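Local atomic coordinates of Poly(beta-D-mannuronate) C5 epimerase (PDB entry 4NK6), a protein that converts beta-D-mannuronate residues to alpha-L-guluronate within the alginate polymer and helps channel the nascent chain through the periplasm. Residues A[97-108]-A[116-124]. Numbering follows the deposited sequence.
Sequences LQDLVKKVPKQF and VYVARLPIL
The ring of F108 is sandwiched: L121 puts CD1 over one face, 3.7 Å from the ring centroid in a CH-pi contact, while the CG methylene of Q107 lies above the opposite face. The branched, apolar end of L121, CG and CD1, gives F108 C-H groups to lie against, offset toward the ring rim. The guanidinium of R120 has V118 CG1 over one face and K106 O in its plane at the edge; the long, extended chain also carries NE to a salt bridge with E168. Y117 suits its place twice over, offering ring carbons to aliphatic neighbours and a hydroxyl to Q98. V101 CG2 comes obliquely to 3.5 Å from Y117 CD1, and L97 CD2 lies at Y117 CD2. With its chain bent at chi2 (60°), Q98 brings NE2 to Y117 OH, a nearly straight bond of 3.0 Å lying in the amide plane; NE2 also reaches T137. L100 CD1 rests 4.2 Å from I123 CD1, and R120 N donates to F108 O (2.6 Å). Helix 97-103 thus sits against strands 116-119 and 123-124 near one end of the right-handed beta-helix. Apolar contact holds the middle, while Y117, T137 and E168 meet the polar ends of Q98 and R120, letting such side chains sit at a partly buried interface.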
# COMPACT_ATOMS: atom_id res chain seq x y z
N LEU A 97 -3.36 -24.25 3.80
CA LEU A 97 -1.98 -24.45 4.24
C LEU A 97 -1.77 -25.84 4.87
O LEU A 97 -0.71 -26.46 4.71
CB LEU A 97 -1.54 -23.35 5.21
CG LEU A 97 -0.10 -23.42 5.76
CD1 LEU A 97 0.93 -23.51 4.63
CD2 LEU A 97 0.18 -22.20 6.62
N GLN A 98 -2.80 -26.34 5.57
CA GLN A 98 -2.72 -27.67 6.16
C GLN A 98 -2.60 -28.75 5.08
O GLN A 98 -1.92 -29.75 5.28
CB GLN A 98 -3.89 -27.95 7.12
CG GLN A 98 -3.74 -27.30 8.50
CD GLN A 98 -3.62 -25.78 8.41
OE1 GLN A 98 -4.38 -25.15 7.68
NE2 GLN A 98 -2.67 -25.20 9.13
N ASP A 99 -3.25 -28.53 3.94
CA ASP A 99 -3.17 -29.47 2.82
C ASP A 99 -1.74 -29.50 2.26
O ASP A 99 -1.20 -30.56 1.95
CB ASP A 99 -4.16 -29.11 1.71
CG ASP A 99 -5.62 -29.21 2.15
OD1 ASP A 99 -5.96 -30.13 2.93
OD2 ASP A 99 -6.43 -28.37 1.71
N LEU A 100 -1.13 -28.32 2.11
CA LEU A 100 0.24 -28.23 1.62
C LEU A 100 1.22 -28.98 2.51
O LEU A 100 2.12 -29.67 2.01
CB LEU A 100 0.69 -26.76 1.56
CG LEU A 100 0.18 -25.84 0.46
CD1 LEU A 100 0.83 -24.46 0.61
CD2 LEU A 100 0.46 -26.43 -0.91
N VAL A 101 1.06 -28.84 3.82
CA VAL A 101 1.98 -29.46 4.77
C VAL A 101 1.95 -30.98 4.63
O VAL A 101 2.99 -31.64 4.67
CB VAL A 101 1.66 -29.04 6.22
CG1 VAL A 101 2.54 -29.79 7.20
CG2 VAL A 101 1.85 -27.52 6.38
N LYS A 102 0.75 -31.53 4.43
CA LYS A 102 0.60 -32.97 4.24
C LYS A 102 1.30 -33.45 2.96
O LYS A 102 1.86 -34.54 2.93
CB LYS A 102 -0.88 -33.36 4.20
CG LYS A 102 -1.61 -33.21 5.54
CD LYS A 102 -3.09 -33.63 5.43
CE LYS A 102 -3.90 -33.16 6.64
NZ LYS A 102 -5.31 -33.69 6.66
N LYS A 103 1.26 -32.62 1.92
CA LYS A 103 1.70 -33.06 0.59
C LYS A 103 3.15 -32.67 0.25
O LYS A 103 3.83 -33.39 -0.48
CB LYS A 103 0.74 -32.52 -0.48
CG LYS A 103 0.95 -33.10 -1.87
CD LYS A 103 0.54 -34.57 -1.93
N VAL A 104 3.62 -31.55 0.78
CA VAL A 104 4.98 -31.08 0.49
C VAL A 104 6.00 -31.68 1.46
O VAL A 104 5.75 -31.73 2.67
CB VAL A 104 5.04 -29.53 0.56
CG1 VAL A 104 6.45 -29.01 0.30
CG2 VAL A 104 4.05 -28.93 -0.44
N PRO A 105 7.15 -32.14 0.93
CA PRO A 105 8.22 -32.69 1.77
C PRO A 105 8.66 -31.73 2.87
O PRO A 105 8.71 -30.53 2.64
CB PRO A 105 9.36 -32.90 0.78
CG PRO A 105 8.67 -33.17 -0.51
CD PRO A 105 7.45 -32.27 -0.50
N LYS A 106 8.94 -32.26 4.05
CA LYS A 106 9.33 -31.48 5.23
C LYS A 106 10.45 -30.45 4.95
O LYS A 106 10.42 -29.33 5.48
CB LYS A 106 9.73 -32.42 6.37
CG LYS A 106 10.01 -31.73 7.70
CD LYS A 106 10.32 -32.76 8.80
CE LYS A 106 10.67 -32.09 10.13
NZ LYS A 106 9.51 -31.35 10.73
N GLN A 107 11.42 -30.83 4.12
CA GLN A 107 12.53 -29.93 3.81
C GLN A 107 12.08 -28.64 3.12
O GLN A 107 12.80 -27.64 3.15
CB GLN A 107 13.60 -30.64 2.96
CG GLN A 107 13.18 -30.89 1.52
CD GLN A 107 14.20 -31.72 0.75
OE1 GLN A 107 15.38 -31.38 0.67
NE2 GLN A 107 13.74 -32.83 0.18
N PHE A 108 10.90 -28.65 2.50
CA PHE A 108 10.41 -27.44 1.81
C PHE A 108 9.30 -26.73 2.58
O PHE A 108 9.09 -25.52 2.42
CB PHE A 108 9.93 -27.79 0.40
CG PHE A 108 11.01 -28.37 -0.47
CD1 PHE A 108 12.28 -27.81 -0.48
CD2 PHE A 108 10.75 -29.47 -1.28
CE1 PHE A 108 13.29 -28.34 -1.28
CE2 PHE A 108 11.76 -30.01 -2.08
CZ PHE A 108 13.03 -29.43 -2.08
N VAL A 116 2.60 -23.99 13.63
CA VAL A 116 3.67 -23.08 13.21
C VAL A 116 4.51 -23.74 12.12
O VAL A 116 5.08 -24.80 12.32
CB VAL A 116 4.59 -22.71 14.40
CG1 VAL A 116 5.69 -21.77 13.94
CG2 VAL A 116 3.79 -22.09 15.53
N TYR A 117 4.59 -23.09 10.95
CA TYR A 117 5.21 -23.71 9.78
C TYR A 117 6.33 -22.86 9.17
O TYR A 117 6.23 -21.64 9.15
CB TYR A 117 4.14 -23.95 8.71
CG TYR A 117 2.90 -24.62 9.26
CD1 TYR A 117 2.82 -26.00 9.37
CD2 TYR A 117 1.80 -23.86 9.65
CE1 TYR A 117 1.68 -26.61 9.87
CE2 TYR A 117 0.66 -24.46 10.16
CZ TYR A 117 0.60 -25.83 10.26
OH TYR A 117 -0.53 -26.42 10.76
N VAL A 118 7.37 -23.52 8.66
CA VAL A 118 8.43 -22.82 7.93
C VAL A 118 8.44 -23.22 6.46
O VAL A 118 8.63 -24.39 6.13
CB VAL A 118 9.83 -23.10 8.51
CG1 VAL A 118 10.89 -22.31 7.74
CG2 VAL A 118 9.89 -22.76 9.99
N ALA A 119 8.21 -22.26 5.56
CA ALA A 119 8.29 -22.51 4.12
C ALA A 119 9.71 -22.26 3.63
O ALA A 119 10.27 -21.19 3.86
CB ALA A 119 7.31 -21.63 3.36
N ARG A 120 10.28 -23.24 2.93
CA ARG A 120 11.64 -23.07 2.42
C ARG A 120 11.69 -23.02 0.90
O ARG A 120 12.74 -23.18 0.29
CB ARG A 120 12.56 -24.17 2.98
CG ARG A 120 12.72 -24.07 4.49
CD ARG A 120 13.87 -24.92 4.99
NE ARG A 120 14.00 -24.86 6.44
CZ ARG A 120 13.37 -25.68 7.28
NH1 ARG A 120 12.57 -26.62 6.82
NH2 ARG A 120 13.55 -25.56 8.59
N LEU A 121 10.52 -22.80 0.30
CA LEU A 121 10.41 -22.53 -1.13
C LEU A 121 9.38 -21.42 -1.28
O LEU A 121 8.58 -21.21 -0.38
CB LEU A 121 9.93 -23.76 -1.90
CG LEU A 121 10.88 -24.95 -2.07
CD1 LEU A 121 10.20 -26.06 -2.88
CD2 LEU A 121 12.18 -24.51 -2.74
N PRO A 122 9.41 -20.70 -2.41
CA PRO A 122 8.31 -19.76 -2.67
C PRO A 122 7.01 -20.53 -2.86
O PRO A 122 7.05 -21.71 -3.22
CB PRO A 122 8.72 -19.10 -3.99
CG PRO A 122 10.21 -19.32 -4.11
CD PRO A 122 10.47 -20.62 -3.43
N ILE A 123 5.88 -19.88 -2.63
CA ILE A 123 4.58 -20.48 -2.91
C ILE A 123 3.93 -19.71 -4.05
O ILE A 123 3.78 -18.49 -3.97
CB ILE A 123 3.65 -20.43 -1.68
CG1 ILE A 123 4.23 -21.27 -0.54
CG2 ILE A 123 2.24 -20.92 -2.04
CD1 ILE A 123 3.45 -21.14 0.76
N LEU A 124 3.54 -20.40 -5.11
CA LEU A 124 2.85 -19.75 -6.21
C LEU A 124 1.40 -20.24 -6.31
O LEU A 124 1.16 -21.43 -6.47
CB LEU A 124 3.57 -20.04 -7.52
CG LEU A 124 2.85 -19.65 -8.81
CD1 LEU A 124 2.76 -18.14 -8.95
CD2 LEU A 124 3.52 -20.27 -10.03